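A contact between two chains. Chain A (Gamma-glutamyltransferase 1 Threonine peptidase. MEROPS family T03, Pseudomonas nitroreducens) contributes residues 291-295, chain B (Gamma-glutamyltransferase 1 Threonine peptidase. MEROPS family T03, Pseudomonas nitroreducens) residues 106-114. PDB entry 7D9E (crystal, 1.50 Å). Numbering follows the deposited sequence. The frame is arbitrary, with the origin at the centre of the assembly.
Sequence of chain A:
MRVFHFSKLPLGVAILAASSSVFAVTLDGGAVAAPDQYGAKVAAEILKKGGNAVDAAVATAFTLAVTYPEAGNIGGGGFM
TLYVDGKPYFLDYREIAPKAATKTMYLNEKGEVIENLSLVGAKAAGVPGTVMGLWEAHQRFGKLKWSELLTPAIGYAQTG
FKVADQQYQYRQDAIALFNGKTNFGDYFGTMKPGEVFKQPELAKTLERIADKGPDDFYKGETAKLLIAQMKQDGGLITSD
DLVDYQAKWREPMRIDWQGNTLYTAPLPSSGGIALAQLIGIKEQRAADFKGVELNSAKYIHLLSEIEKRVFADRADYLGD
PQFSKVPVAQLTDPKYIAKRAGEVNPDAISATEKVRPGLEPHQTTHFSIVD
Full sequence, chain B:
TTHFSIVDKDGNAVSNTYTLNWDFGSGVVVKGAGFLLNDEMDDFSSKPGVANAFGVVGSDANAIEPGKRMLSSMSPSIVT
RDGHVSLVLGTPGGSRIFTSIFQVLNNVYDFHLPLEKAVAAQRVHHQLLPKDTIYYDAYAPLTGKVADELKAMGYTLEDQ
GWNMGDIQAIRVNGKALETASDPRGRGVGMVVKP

Chain A 291-295: GVELN
Chain B, residues 106-114: NNVYDFHLP

Leu A294 packs against Phe B111, Leu B113 and Asn B107, which belong to a chain B helix and the loop after it; 212 Å² is buried in all, and no hydrogen bond crosses between the stretches. Chain A 291-295 has no regular secondary structure. Gly A291 opens it with positive phi (78/1), Val A292, Glu A293 and Leu A294 are extended (-89/128, -80/147, -57/129), and Asn A295 turns to 65/19. In chain B, residues 106-109 are helical, in a helix that begins earlier. Asn B106 O accepts from Asp B110 N (2.8 Å) and Phe B111 N (3.0 Å), and His B112, the first residue to leave helical values, has positive phi (59/40). Leu B113 (-82/149) is tied back by Leu B113 N to Asn B107 O at 2.9 Å, and Pro B114 is the N-cap of the next helix.

The register is set by Leu A294 CA and Phe B111 CA, 7.5 Å apart; both CA-to-CB bonds point toward the other stretch. At chi1 -65° (m) and chi2 -77°, the Phe B111 ring lies with one face under Leu A294 CB, which is 3.7 Å from the ring centroid, 10° off the normal, a CH-pi contact, and 3.7 Å from Phe B111 CZ. At the ring edge, Val A292 O approaches Phe B111 CE1 to 3.5 Å; the CA-to-CB bond of Val A292 (chi1 176°, t) points sideways.

With chi1 171° (t) and chi2 59° (p), Leu A294 brings its methyls against Leu B113 and Asn B107 while CB stays over the ring. The closest approaches are Leu A294 CD2 to Leu B113 CD1, 3.7 Å, with Leu B113 m,t (-68°, 178°), and Leu A294 CD1 to Asn B107 OD1, 3.3 Å. Asn B107 (chi1 -66°, m; chi2 -8°) starts sideways, but its end comes nearer; its ND2 is hydrogen-bonded elsewhere in the structure.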

# COMPACT_ATOMS: atom_id res chain seq x y z
N GLY A 291 29.68 -2.25 11.53
CA GLY A 291 29.93 -1.35 12.63
C GLY A 291 29.17 -0.04 12.59
O GLY A 291 29.35 0.79 13.50
N VAL A 292 28.33 0.17 11.59
CA VAL A 292 27.60 1.43 11.46
C VAL A 292 26.29 1.31 12.24
O VAL A 292 25.53 0.36 12.05
CB VAL A 292 27.36 1.76 9.98
CG1 VAL A 292 26.51 3.01 9.83
CG2 VAL A 292 28.70 1.95 9.30
N GLU A 293 26.03 2.29 13.11
CA GLU A 293 24.87 2.21 13.97
C GLU A 293 23.59 2.62 13.24
O GLU A 293 23.59 3.49 12.36
CB GLU A 293 25.06 3.08 15.21
CG GLU A 293 26.11 2.50 16.15
CD GLU A 293 26.30 3.34 17.38
OE1 GLU A 293 26.34 4.58 17.26
OE2 GLU A 293 26.37 2.75 18.48
N LEU A 294 22.50 1.97 13.64
CA LEU A 294 21.19 2.26 13.05
C LEU A 294 20.87 3.73 13.22
O LEU A 294 20.96 4.28 14.33
CB LEU A 294 20.13 1.42 13.74
CG LEU A 294 18.66 1.68 13.45
CD1 LEU A 294 18.39 1.52 11.96
CD2 LEU A 294 17.77 0.75 14.26
N ASN A 295 20.51 4.37 12.11
CA ASN A 295 20.04 5.75 12.06
C ASN A 295 21.12 6.75 12.45
O ASN A 295 20.81 7.91 12.80
CB ASN A 295 18.74 5.94 12.83
CG ASN A 295 17.59 5.30 12.13
OD1 ASN A 295 17.61 5.20 10.91
ND2 ASN A 295 16.60 4.83 12.89
N ASN B 106 15.83 -4.42 7.70
CA ASN B 106 17.19 -4.22 8.20
C ASN B 106 17.22 -4.28 9.73
O ASN B 106 18.13 -4.87 10.32
CB ASN B 106 17.73 -2.87 7.76
CG ASN B 106 17.96 -2.79 6.26
OD1 ASN B 106 17.95 -3.79 5.56
ND2 ASN B 106 18.25 -1.59 5.79
N ASN B 107 16.22 -3.69 10.38
CA ASN B 107 16.19 -3.66 11.84
C ASN B 107 16.04 -5.05 12.43
O ASN B 107 16.68 -5.38 13.44
CB ASN B 107 15.04 -2.76 12.27
CG ASN B 107 15.26 -1.32 11.86
OD1 ASN B 107 16.34 -0.97 11.39
ND2 ASN B 107 14.25 -0.48 12.05
N VAL B 108 15.20 -5.88 11.81
CA VAL B 108 15.00 -7.25 12.29
C VAL B 108 16.19 -8.13 11.96
O VAL B 108 16.68 -8.87 12.81
CB VAL B 108 13.70 -7.82 11.69
CG1 VAL B 108 13.59 -9.31 11.99
CG2 VAL B 108 12.48 -7.07 12.20
N TYR B 109 16.66 -8.10 10.71
CA TYR B 109 17.61 -9.10 10.21
C TYR B 109 19.07 -8.70 10.32
O TYR B 109 19.93 -9.58 10.35
CB TYR B 109 17.26 -9.48 8.76
CG TYR B 109 16.01 -10.29 8.68
CD1 TYR B 109 16.07 -11.66 8.90
CD2 TYR B 109 14.79 -9.73 8.40
CE1 TYR B 109 14.94 -12.44 8.86
CE2 TYR B 109 13.64 -10.50 8.38
CZ TYR B 109 13.72 -11.85 8.59
OH TYR B 109 12.63 -12.67 8.57
N ASP B 110 19.38 -7.41 10.34
CA ASP B 110 20.75 -6.96 10.48
C ASP B 110 21.05 -6.41 11.86
O ASP B 110 22.10 -6.73 12.42
CB ASP B 110 21.07 -5.90 9.42
CG ASP B 110 21.03 -6.48 8.00
OD1 ASP B 110 20.90 -7.71 7.84
OD2 ASP B 110 21.11 -5.69 7.03
N PHE B 111 20.16 -5.61 12.43
CA PHE B 111 20.39 -5.12 13.79
C PHE B 111 19.81 -6.03 14.86
O PHE B 111 20.10 -5.83 16.04
CB PHE B 111 19.86 -3.69 13.94
CG PHE B 111 20.61 -2.71 13.09
CD1 PHE B 111 21.86 -2.26 13.47
CD2 PHE B 111 20.07 -2.25 11.90
CE1 PHE B 111 22.57 -1.37 12.70
CE2 PHE B 111 20.77 -1.35 11.11
CZ PHE B 111 22.03 -0.92 11.51
N HIS B 112 19.05 -7.04 14.47
CA HIS B 112 18.55 -8.06 15.38
C HIS B 112 17.71 -7.45 16.50
O HIS B 112 17.76 -7.87 17.66
CB HIS B 112 19.67 -8.97 15.87
CG HIS B 112 20.25 -9.81 14.78
ND1 HIS B 112 21.55 -9.68 14.34
CD2 HIS B 112 19.68 -10.73 13.97
CE1 HIS B 112 21.76 -10.52 13.34
NE2 HIS B 112 20.64 -11.18 13.10
N LEU B 113 16.89 -6.44 16.13
CA LEU B 113 16.05 -5.79 17.12
C LEU B 113 14.78 -6.59 17.37
O LEU B 113 14.26 -7.26 16.46
CB LEU B 113 15.66 -4.39 16.66
CG LEU B 113 16.78 -3.35 16.58
CD1 LEU B 113 16.22 -2.04 16.07
CD2 LEU B 113 17.43 -3.17 17.94
N PRO B 114 14.26 -6.53 18.60
CA PRO B 114 12.92 -7.06 18.85
C PRO B 114 11.96 -6.37 17.90
O PRO B 114 12.14 -5.20 17.54
CB PRO B 114 12.64 -6.65 20.30
CG PRO B 114 14.00 -6.40 20.91
CD PRO B 114 14.81 -5.84 19.77